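Local structure of MaoC-like dehydratase (3EXZ) at residues 120-125 and 135-140. The protein is a MaoC-like dehydratase of the HotDog clan, probably a lyase that adds water to, or removes it from, an acyl thioester substrate. Residues are numbered along the deposited sequence; the frame is centred on the assembly and turned at random.
Sequences TCQSDT and RSTAKV
Both carboxylate oxygens of Asp-124 are gripped side-on by the guanidinium of Arg-135: NH2 of Arg-135 lies 2.8 Å from OD1 of Asp-124, on its syn lone pair, and NE of Arg-135 lies 2.8 Å from OD2 of Asp-124. The two planes are only 8° apart, making this a nearly coplanar, bidentate salt bridge. The Arg-135 chain leaves with CG anti to the backbone N and bends at chi3 (-68°), which brings NE beside the carboxylate. Over one face of the guanidinium lies the amide of Gln-122, stacked at 16°, its NE2 3.5 Å from CZ of Arg-135. The other end of that amide, OE1 of Gln-122, accepts a weak hydrogen bond from OG1 of Thr-137. Further along this face, the methyls of Thr-120 and Thr-137 meet, CG2 to CG2, at 3.9 Å.

In the backbone, Cys-121 with Ala-138 and Ser-123 with Ser-136 form antiparallel hydrogen-bonded pairs in the hairpin of strands 116-126 and 132-143, within the antiparallel sheet of the hotdog fold. On the opposite face, OG of Ser-123 bonds to Thr-102 and OG of Ser-136 to Thr-84, linking the hairpin to both flanking strands. The hairpin thus presents a polar, partly exposed face, where Asp-124 and Arg-135 pair their charges, and a more buried one whose serine hydroxyls are satisfied by neighbouring strands.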
ATOM      1  N   THR A 120      -7.363  -4.770 -15.147  1.00 34.45           N
ATOM      2  CA  THR A 120      -7.218  -5.422 -13.857  1.00 33.88           C
ATOM      3  C   THR A 120      -5.948  -6.272 -13.865  1.00 34.14           C
ATOM      4  O   THR A 120      -5.863  -7.282 -14.566  1.00 34.08           O
ATOM      5  CB  THR A 120      -8.435  -6.319 -13.542  1.00 32.76           C
ATOM      6  OG1 THR A 120      -9.621  -5.514 -13.495  1.00 33.03           O
ATOM      7  CG2 THR A 120      -8.257  -7.001 -12.200  1.00 32.66           C
ATOM      8  N   CYS A 121      -4.960  -5.855 -13.081  1.00 33.03           N
ATOM      9  CA  CYS A 121      -3.693  -6.569 -13.002  1.00 34.94           C
ATOM     10  C   CYS A 121      -3.504  -7.199 -11.642  1.00 33.69           C
ATOM     11  O   CYS A 121      -3.581  -6.517 -10.618  1.00 37.16           O
ATOM     12  CB  CYS A 121      -2.521  -5.621 -13.259  1.00 34.09           C
ATOM     13  SG  CYS A 121      -2.613  -4.762 -14.830  1.00 39.47           S
ATOM     14  N   GLN A 122      -3.258  -8.501 -11.633  1.00 33.42           N
ATOM     15  CA  GLN A 122      -3.032  -9.206 -10.384  1.00 32.41           C
ATOM     16  C   GLN A 122      -1.546  -9.495 -10.235  1.00 31.24           C
ATOM     17  O   GLN A 122      -0.994 -10.341 -10.936  1.00 33.07           O
ATOM     18  CB  GLN A 122      -3.820 -10.516 -10.347  1.00 31.34           C
ATOM     19  CG  GLN A 122      -3.675 -11.265  -9.042  1.00 33.32           C
ATOM     20  CD  GLN A 122      -4.663 -12.400  -8.901  1.00 38.50           C
ATOM     21  OE1 GLN A 122      -5.804 -12.204  -8.469  1.00 42.48           O
ATOM     22  NE2 GLN A 122      -4.239 -13.598  -9.285  1.00 32.59           N
ATOM     23  N   SER A 123      -0.901  -8.773  -9.328  1.00 30.04           N
ATOM     24  CA  SER A 123       0.519  -8.958  -9.077  1.00 29.04           C
ATOM     25  C   SER A 123       0.757  -9.764  -7.804  1.00 31.94           C
ATOM     26  O   SER A 123       0.277  -9.408  -6.727  1.00 33.38           O
ATOM     27  CB  SER A 123       1.219  -7.607  -8.944  1.00 27.33           C
ATOM     28  OG  SER A 123       0.989  -6.806 -10.089  1.00 30.90           O
ATOM     29  N   ASP A 124       1.489 -10.865  -7.941  1.00 32.82           N
ATOM     30  CA  ASP A 124       1.838 -11.705  -6.807  1.00 32.28           C
ATOM     31  C   ASP A 124       3.335 -11.529  -6.567  1.00 30.71           C
ATOM     32  O   ASP A 124       4.157 -11.786  -7.454  1.00 29.18           O
ATOM     33  CB  ASP A 124       1.521 -13.179  -7.087  1.00 33.76           C
ATOM     34  CG  ASP A 124       0.038 -13.499  -6.955  1.00 41.58           C
ATOM     35  OD1 ASP A 124      -0.337 -14.666  -7.201  1.00 48.87           O
ATOM     36  OD2 ASP A 124      -0.752 -12.598  -6.599  1.00 45.34           O
ATOM     37  N   THR A 125       3.684 -11.049  -5.377  1.00 29.95           N
ATOM     38  CA  THR A 125       5.080 -10.861  -5.007  1.00 28.53           C
ATOM     39  C   THR A 125       5.479 -12.149  -4.300  1.00 30.25           C
ATOM     40  O   THR A 125       4.860 -12.555  -3.314  1.00 28.88           O
ATOM     41  CB  THR A 125       5.245  -9.658  -4.081  1.00 27.90           C
ATOM     42  OG1 THR A 125       4.423  -8.592  -4.576  1.00 23.10           O
ATOM     43  CG2 THR A 125       6.722  -9.197  -4.057  1.00 23.00           C
ATOM     44  N   ARG A 135      -0.284 -10.021  -2.529  1.00 28.09           N
ATOM     45  CA  ARG A 135      -1.072 -10.114  -3.743  1.00 29.91           C
ATOM     46  C   ARG A 135      -1.801  -8.778  -3.831  1.00 27.57           C
ATOM     47  O   ARG A 135      -2.437  -8.324  -2.872  1.00 23.20           O
ATOM     48  CB  ARG A 135      -2.083 -11.254  -3.737  1.00 32.95           C
ATOM     49  CG  ARG A 135      -3.162 -11.071  -4.796  1.00 30.79           C
ATOM     50  CD  ARG A 135      -3.976 -12.342  -4.953  1.00 33.60           C
ATOM     51  NE  ARG A 135      -3.177 -13.414  -5.538  1.00 35.85           N
ATOM     52  CZ  ARG A 135      -3.676 -14.575  -5.949  1.00 44.65           C
ATOM     53  NH1 ARG A 135      -4.980 -14.812  -5.846  1.00 39.53           N
ATOM     54  NH2 ARG A 135      -2.873 -15.499  -6.465  1.00 40.41           N
ATOM     55  N   SER A 136      -1.665  -8.142  -4.987  1.00 27.76           N
ATOM     56  CA  SER A 136      -2.292  -6.867  -5.256  1.00 28.34           C
ATOM     57  C   SER A 136      -3.090  -7.007  -6.554  1.00 30.19           C
ATOM     58  O   SER A 136      -2.511  -7.139  -7.631  1.00 31.92           O
ATOM     59  CB  SER A 136      -1.212  -5.785  -5.387  1.00 26.97           C
ATOM     60  OG  SER A 136      -1.774  -4.503  -5.593  1.00 30.66           O
ATOM     61  N   THR A 137      -4.419  -7.036  -6.442  1.00 30.32           N
ATOM     62  CA  THR A 137      -5.296  -7.107  -7.617  1.00 31.30           C
ATOM     63  C   THR A 137      -5.656  -5.635  -7.833  1.00 30.54           C
ATOM     64  O   THR A 137      -6.567  -5.088  -7.209  1.00 30.53           O
ATOM     65  CB  THR A 137      -6.539  -7.956  -7.336  1.00 33.98           C
ATOM     66  OG1 THR A 137      -6.118  -9.267  -6.944  1.00 34.72           O
ATOM     67  CG2 THR A 137      -7.407  -8.066  -8.589  1.00 33.41           C
ATOM     68  N   ALA A 138      -4.924  -4.994  -8.730  1.00 31.11           N
ATOM     69  CA  ALA A 138      -5.089  -3.576  -9.007  1.00 32.03           C
ATOM     70  C   ALA A 138      -5.819  -3.227 -10.286  1.00 31.87           C
ATOM     71  O   ALA A 138      -5.811  -3.997 -11.242  1.00 32.89           O
ATOM     72  CB  ALA A 138      -3.681  -2.905  -9.032  1.00 27.71           C
ATOM     73  N   LYS A 139      -6.472  -2.071 -10.288  1.00 33.24           N
ATOM     74  CA  LYS A 139      -7.123  -1.586 -11.496  1.00 35.77           C
ATOM     75  C   LYS A 139      -6.239  -0.413 -11.947  1.00 36.32           C
ATOM     76  O   LYS A 139      -6.072   0.582 -11.233  1.00 35.87           O
ATOM     77  CB  LYS A 139      -8.547  -1.117 -11.220  1.00 37.25           C
ATOM     78  CG  LYS A 139      -9.493  -2.256 -10.874  1.00 40.45           C
ATOM     79  CD  LYS A 139     -10.831  -1.725 -10.389  1.00 47.21           C
ATOM     80  CE  LYS A 139     -11.860  -2.844 -10.269  1.00 53.96           C
ATOM     81  NZ  LYS A 139     -11.908  -3.693 -11.501  1.00 50.29           N
ATOM     82  N   VAL A 140      -5.670  -0.547 -13.139  1.00 36.55           N
ATOM     83  CA  VAL A 140      -4.773   0.452 -13.697  1.00 38.82           C
ATOM     84  C   VAL A 140      -5.436   1.114 -14.902  1.00 38.27           C
ATOM     85  O   VAL A 140      -6.235   0.485 -15.600  1.00 36.81           O
ATOM     86  CB  VAL A 140      -3.424  -0.236 -14.088  1.00 38.40           C
ATOM     87  CG1 VAL A 140      -2.436   0.770 -14.626  1.00 44.72           C
ATOM     88  CG2 VAL A 140      -2.844  -0.936 -12.870  1.00 40.66           C
TER